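Local coordinates for protein purine nucleoside phosphorylase (Grouper iridovirus, PDB 3KHS) that probably catalyses the phosphorolysis of purine nucleosides, releasing the free base and a ribose 1-phosphate in purine salvage, at residues Asp164-Leu167 / Arg168-Ile172; Val272-Val275 / Ile276-Ile279. One frame throughout, in Å; residues are numbered along the deposited sequence.

Contact 1 of 2, residues Asp164-Leu167 / Arg168-Ile172; sequences DKTL and RKYAI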
ATOM      1  N   ASP B 164      -9.349 -14.601  19.178  1.00 42.78           N
ATOM      2  CA  ASP B 164      -9.506 -15.663  20.167  1.00 40.75           C
ATOM      3  C   ASP B 164     -10.676 -16.617  19.881  1.00 41.71           C
ATOM      4  O   ASP B 164     -11.847 -16.219  19.895  1.00 43.32           O
ATOM      5  CB  ASP B 164      -9.682 -15.015  21.530  1.00 43.14           C
ATOM      6  CG  ASP B 164      -9.401 -15.962  22.649  1.00 39.55           C
ATOM      7  OD1 ASP B 164      -8.211 -16.248  22.900  1.00 42.35           O
ATOM      8  OD2 ASP B 164     -10.378 -16.420  23.255  1.00 42.30           O
ATOM      9  N   LYS B 165     -10.357 -17.885  19.643  1.00 42.32           N
ATOM     10  CA  LYS B 165     -11.387 -18.875  19.339  1.00 42.16           C
ATOM     11  C   LYS B 165     -12.430 -18.996  20.433  1.00 39.45           C
ATOM     12  O   LYS B 165     -13.626 -19.139  20.140  1.00 42.56           O
ATOM     13  CB  LYS B 165     -10.741 -20.222  19.036  1.00 45.82           C
ATOM     14  CG  LYS B 165      -9.631 -20.063  18.017  1.00 50.56           C
ATOM     15  CD  LYS B 165      -9.101 -21.366  17.471  1.00 51.95           C
ATOM     16  CE  LYS B 165      -7.885 -21.109  16.592  1.00 52.09           C
ATOM     17  NZ  LYS B 165      -7.454 -22.350  15.913  1.00 56.61           N
ATOM     18  N   THR B 166     -11.995 -18.902  21.684  1.00 36.02           N
ATOM     19  CA  THR B 166     -12.918 -18.970  22.819  1.00 35.65           C
ATOM     20  C   THR B 166     -13.857 -17.772  22.865  1.00 34.56           C
ATOM     21  O   THR B 166     -15.064 -17.926  23.043  1.00 32.86           O
ATOM     22  CB  THR B 166     -12.151 -19.036  24.185  1.00 39.48           C
ATOM     23  OG1 THR B 166     -11.360 -20.232  24.227  1.00 40.24           O
ATOM     24  CG2 THR B 166     -13.125 -19.004  25.385  1.00 28.59           C
ATOM     25  N   LEU B 167     -13.313 -16.566  22.724  1.00 37.56           N
ATOM     26  CA  LEU B 167     -14.170 -15.381  22.762  1.00 36.73           C
ATOM     27  C   LEU B 167     -15.199 -15.434  21.631  1.00 37.82           C
ATOM     28  O   LEU B 167     -16.338 -14.982  21.801  1.00 38.65           O
ATOM     29  CB  LEU B 167     -13.332 -14.110  22.671  1.00 41.47           C
ATOM     30  CG  LEU B 167     -12.311 -13.994  23.801  1.00 39.81           C
ATOM     31  CD1 LEU B 167     -11.371 -12.886  23.477  1.00 38.53           C
ATOM     32  CD2 LEU B 167     -13.002 -13.736  25.124  1.00 38.93           C
ATOM     33  N   ARG B 168     -14.806 -16.005  20.491  1.00 32.72           N
ATOM     34  CA  ARG B 168     -15.729 -16.134  19.380  1.00 37.97           C
ATOM     35  C   ARG B 168     -16.883 -17.048  19.788  1.00 42.09           C
ATOM     36  O   ARG B 168     -18.052 -16.707  19.583  1.00 44.72           O
ATOM     37  CB  ARG B 168     -15.022 -16.705  18.154  1.00 38.70           C
ATOM     38  CG  ARG B 168     -14.248 -15.675  17.417  1.00 35.68           C
ATOM     39  CD  ARG B 168     -13.034 -16.268  16.802  1.00 36.94           C
ATOM     40  NE  ARG B 168     -13.385 -17.300  15.860  1.00 34.29           N
ATOM     41  CZ  ARG B 168     -12.492 -18.006  15.185  1.00 35.98           C
ATOM     42  NH1 ARG B 168     -11.194 -17.786  15.360  1.00 31.66           N
ATOM     43  NH2 ARG B 168     -12.901 -18.926  14.333  1.00 39.54           N
ATOM     44  N   LYS B 169     -16.558 -18.202  20.373  1.00 43.21           N
ATOM     45  CA  LYS B 169     -17.595 -19.136  20.815  1.00 42.16           C
ATOM     46  C   LYS B 169     -18.553 -18.425  21.730  1.00 40.25           C
ATOM     47  O   LYS B 169     -19.757 -18.557  21.593  1.00 47.92           O
ATOM     48  CB  LYS B 169     -16.990 -20.349  21.539  1.00 41.66           C
ATOM     49  CG  LYS B 169     -16.227 -21.277  20.597  1.00 49.27           C
ATOM     50  CD  LYS B 169     -15.644 -22.456  21.315  1.00 56.97           C
ATOM     51  CE  LYS B 169     -14.793 -23.295  20.380  1.00 59.15           C
ATOM     52  NZ  LYS B 169     -13.839 -24.143  21.181  1.00 65.84           N
ATOM     53  N   TYR B 170     -18.028 -17.657  22.668  1.00 41.59           N
ATOM     54  CA  TYR B 170     -18.903 -16.923  23.572  1.00 44.65           C
ATOM     55  C   TYR B 170     -19.819 -15.992  22.783  1.00 41.49           C
ATOM     56  O   TYR B 170     -21.008 -15.886  23.071  1.00 41.70           O
ATOM     57  CB  TYR B 170     -18.086 -16.091  24.569  1.00 49.75           C
ATOM     58  CG  TYR B 170     -17.227 -16.887  25.528  1.00 52.51           C
ATOM     59  CD1 TYR B 170     -17.600 -18.171  25.932  1.00 54.41           C
ATOM     60  CD2 TYR B 170     -16.088 -16.320  26.104  1.00 56.27           C
ATOM     61  CE1 TYR B 170     -16.871 -18.872  26.886  1.00 57.92           C
ATOM     62  CE2 TYR B 170     -15.348 -17.009  27.066  1.00 60.36           C
ATOM     63  CZ  TYR B 170     -15.746 -18.286  27.456  1.00 62.68           C
ATOM     64  OH  TYR B 170     -15.038 -18.978  28.426  1.00 63.23           O
ATOM     65  N   ALA B 171     -19.262 -15.312  21.784  1.00 39.79           N
ATOM     66  CA  ALA B 171     -20.060 -14.384  21.003  1.00 40.35           C
ATOM     67  C   ALA B 171     -21.167 -15.079  20.212  1.00 40.32           C
ATOM     68  O   ALA B 171     -22.308 -14.623  20.227  1.00 42.61           O
ATOM     69  CB  ALA B 171     -19.172 -13.569  20.077  1.00 40.58           C
ATOM     70  N   ILE B 172     -20.828 -16.169  19.527  1.00 41.11           N
ATOM     71  CA  ILE B 172     -21.795 -16.940  18.748  1.00 45.02           C
ATOM     72  C   ILE B 172     -22.941 -17.442  19.626  1.00 46.15           C
ATOM     73  O   ILE B 172     -24.109 -17.315  19.279  1.00 49.84           O
ATOM     74  CB  ILE B 172     -21.127 -18.154  18.120  1.00 42.23           C
ATOM     75  CG1 ILE B 172     -20.010 -17.694  17.185  1.00 42.26           C
ATOM     76  CG2 ILE B 172     -22.164 -19.001  17.410  1.00 41.45           C
ATOM     77  CD1 ILE B 172     -20.498 -16.840  16.054  1.00 36.90           C
TER
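The first turn of helix 165-178 starts from the N-cap residue D164: its backbone O takes the N-H of R168 and its carboxylate that of L167. The bond from L167 N to D164 OD2 measures 3.0 Å and uses the anti lone pair of OD2, the one directed away from OD1. With chi1 at -161°, CG of D164 stands opposite its own backbone N, and this swings the carboxylate over the start of the helix. From there the i to i+4 pattern runs through four bonds, beginning with R168 N to D164 O at 3.0 Å and ending with A171 N to L167 O.

On one flank T166 and Y170, one turn apart, run alongside each other in the same direction. The methyl CG2 of T166 sits over one face of the phenol ring, 3.4 Å from Y170 CZ, while T166 O lies above the plane nearer the ring's rim. L167 adds a looser apolar touch, its CD2 4.1 Å from Y170 CD2. On another flank the bent chain of R168 folds back along the first turn, CD reaching 3.3 Å from D164 O, and NH1 comes to rest 3.8 Å from K165 CG. Y163 O accepts from R168 NH1, and a salt bridge joins R168 NE to E186 on strand 184-191.

The OH of Y170 bonds to E282, and D164 OD2 also forms a salt bridge with R231 on strand 231-241, where L167 and A171 pack on L233. That oxygen of D164 therefore serves both a helix amide and a guanidinium, a double role that would favour the ionised carboxylate; its negative charge at the helix N-terminus should also interact favourably with the helix dipole.

Contact 2 of 2, residues Val272-Val275 / Ile276-Ile279; sequences VKLV and IEKI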
ATOM      1  N   VAL B 272     -22.712  -7.532  23.463  1.00 40.08           N
ATOM      2  CA  VAL B 272     -21.475  -7.225  24.169  1.00 38.93           C
ATOM      3  C   VAL B 272     -21.605  -7.486  25.679  1.00 41.87           C
ATOM      4  O   VAL B 272     -20.690  -8.038  26.296  1.00 39.97           O
ATOM      5  CB  VAL B 272     -21.043  -5.717  23.915  1.00 37.30           C
ATOM      6  CG1 VAL B 272     -19.825  -5.351  24.761  1.00 30.21           C
ATOM      7  CG2 VAL B 272     -20.668  -5.523  22.448  1.00 30.90           C
ATOM      8  N   LYS B 273     -22.741  -7.094  26.264  1.00 43.36           N
ATOM      9  CA  LYS B 273     -22.969  -7.297  27.690  1.00 45.10           C
ATOM     10  C   LYS B 273     -22.998  -8.777  28.039  1.00 46.52           C
ATOM     11  O   LYS B 273     -22.303  -9.215  28.969  1.00 47.80           O
ATOM     12  CB  LYS B 273     -24.269  -6.624  28.133  1.00 42.48           C
ATOM     13  CG  LYS B 273     -24.228  -5.116  27.978  1.00 45.47           C
ATOM     14  CD  LYS B 273     -25.482  -4.410  28.502  1.00 46.48           C
ATOM     15  CE  LYS B 273     -25.733  -4.709  29.979  1.00 53.21           C
ATOM     16  NZ  LYS B 273     -26.890  -3.922  30.518  1.00 51.26           N
ATOM     17  N   LEU B 274     -23.768  -9.554  27.280  1.00 45.78           N
ATOM     18  CA  LEU B 274     -23.858 -10.987  27.543  1.00 47.16           C
ATOM     19  C   LEU B 274     -22.489 -11.631  27.388  1.00 46.67           C
ATOM     20  O   LEU B 274     -22.147 -12.555  28.123  1.00 46.95           O
ATOM     21  CB  LEU B 274     -24.854 -11.668  26.594  1.00 48.13           C
ATOM     22  CG  LEU B 274     -25.761 -12.773  27.171  1.00 51.59           C
ATOM     23  CD1 LEU B 274     -26.335 -13.561  26.004  1.00 44.54           C
ATOM     24  CD2 LEU B 274     -24.996 -13.717  28.130  1.00 38.82           C
ATOM     25  N   VAL B 275     -21.709 -11.141  26.432  1.00 47.63           N
ATOM     26  CA  VAL B 275     -20.374 -11.685  26.173  1.00 49.58           C
ATOM     27  C   VAL B 275     -19.456 -11.400  27.365  1.00 49.63           C
ATOM     28  O   VAL B 275     -18.632 -12.227  27.758  1.00 46.29           O
ATOM     29  CB  VAL B 275     -19.761 -11.064  24.873  1.00 44.97           C
ATOM     30  CG1 VAL B 275     -18.293 -11.380  24.773  1.00 42.29           C
ATOM     31  CG2 VAL B 275     -20.474 -11.614  23.655  1.00 39.47           C
ATOM     32  N   ILE B 276     -19.614 -10.216  27.936  1.00 49.37           N
ATOM     33  CA  ILE B 276     -18.806  -9.821  29.065  1.00 50.54           C
ATOM     34  C   ILE B 276     -19.194 -10.686  30.263  1.00 55.06           C
ATOM     35  O   ILE B 276     -18.348 -11.031  31.089  1.00 54.19           O
ATOM     36  CB  ILE B 276     -18.996  -8.312  29.367  1.00 46.69           C
ATOM     37  CG1 ILE B 276     -18.301  -7.493  28.270  1.00 43.93           C
ATOM     38  CG2 ILE B 276     -18.468  -7.968  30.758  1.00 42.09           C
ATOM     39  CD1 ILE B 276     -18.430  -5.977  28.413  1.00 37.31           C
ATOM     40  N   GLU B 277     -20.466 -11.055  30.354  1.00 54.61           N
ATOM     41  CA  GLU B 277     -20.888 -11.902  31.461  1.00 55.94           C
ATOM     42  C   GLU B 277     -20.190 -13.259  31.368  1.00 55.09           C
ATOM     43  O   GLU B 277     -19.641 -13.734  32.350  1.00 58.97           O
ATOM     44  CB  GLU B 277     -22.401 -12.097  31.459  1.00 57.93           C
ATOM     45  CG  GLU B 277     -22.932 -12.688  32.749  1.00 59.11           C
ATOM     46  CD  GLU B 277     -24.425 -12.932  32.691  1.00 63.20           C
ATOM     47  OE1 GLU B 277     -25.157 -12.043  32.191  1.00 57.16           O
ATOM     48  OE2 GLU B 277     -24.867 -14.013  33.153  1.00 67.18           O
ATOM     49  N   LYS B 278     -20.202 -13.878  30.188  1.00 53.86           N
ATOM     50  CA  LYS B 278     -19.545 -15.177  29.982  1.00 52.56           C
ATOM     51  C   LYS B 278     -18.036 -15.100  30.227  1.00 56.18           C
ATOM     52  O   LYS B 278     -17.407 -16.098  30.593  1.00 58.78           O
ATOM     53  CB  LYS B 278     -19.787 -15.691  28.553  1.00 44.67           C
ATOM     54  CG  LYS B 278     -21.241 -15.977  28.251  1.00 43.55           C
ATOM     55  CD  LYS B 278     -21.499 -16.155  26.770  1.00 39.26           C
ATOM     56  CE  LYS B 278     -22.885 -16.711  26.531  1.00 40.84           C
ATOM     57  NZ  LYS B 278     -23.002 -18.113  27.087  1.00 41.93           N
ATOM     58  N   ILE B 279     -17.456 -13.922  30.003  1.00 58.14           N
ATOM     59  CA  ILE B 279     -16.028 -13.705  30.208  1.00 56.94           C
ATOM     60  C   ILE B 279     -15.676 -13.669  31.696  1.00 57.24           C
ATOM     61  O   ILE B 279     -14.624 -14.161  32.102  1.00 55.42           O
ATOM     62  CB  ILE B 279     -15.578 -12.373  29.571  1.00 57.42           C
ATOM     63  CG1 ILE B 279     -15.745 -12.436  28.058  1.00 61.64           C
ATOM     64  CG2 ILE B 279     -14.131 -12.087  29.922  1.00 61.71           C
ATOM     65  CD1 ILE B 279     -15.350 -11.151  27.334  1.00 62.76           C
TER
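Four backbone bonds of the i to i+4 kind carry the last turns of helix 257-279, from I276 N to V272 O (2.9 Å) through to I279 N to V275 O (3.0 Å), with N-H...O angles between 139° and 164°. The straightest joins K278 N to L274 O, and the most bent is the final one, where the same N-H of I279 also donates weakly to I276 O.

Two valine-isoleucine pairs, each four residues apart, repeat one another along the helix. In the first, V272 CG1 meets the delta methyl of I276, CD1, at 4.0 Å, the two side chains crossing at a slant. In the second, V275 CG1 approaches I279 CD1 at 3.9 Å. Both isoleucines keep CG1 beside the backbone N and then extend through chi2 near 179°, a shape that carries CD1 back along the helix to the valine four residues earlier; both valines offer the methyl that stands opposite their own backbone N. CG1 of each isoleucine also lies against the carbonyl one turn earlier, with I276 CG1 3.1 Å from V272 O.

A third pair mixes apolar and charged residues: L274 CD2 rests 4.0 Å from K278 CE, so the aliphatic part of the lysine touches the leucine. A bend at chi4 turns NZ away from the line of the chain, and its polar partners, both weak, are S173 and E177 of helix 165-178.

The side chains reach two neighbours. L274 and V275 pack on A174 of helix 165-178, which K278 meets at Y170 and I279 at L167; I276 lies against L24 and I26 of strand 24-28. The helix end thus packs on both that helix and the mixed sheet, I279 touching each through L167 and L24.

Contacts 1 and 2 come from opposite ends of two helices, 165-178 at its start and 257-279 at its finish, with centres about 11 Å apart. They touch directly: A171 CA meets V275 CG2 at 3.9 Å, and Y170 O meets K278 CD at 3.7 Å. Both are partly buried, but contact 2 has four buried residues and one exposed, contact 1 two of each. Contact 1 adds salt bridges to strands 184-191 and 231-241 to its apolar packing; contact 2 is mainly aliphatic, its isoleucines on strand 24-28. Different strands of the same mixed sheet thus back the two helices, which meet through apolar contacts of side chains and backbone.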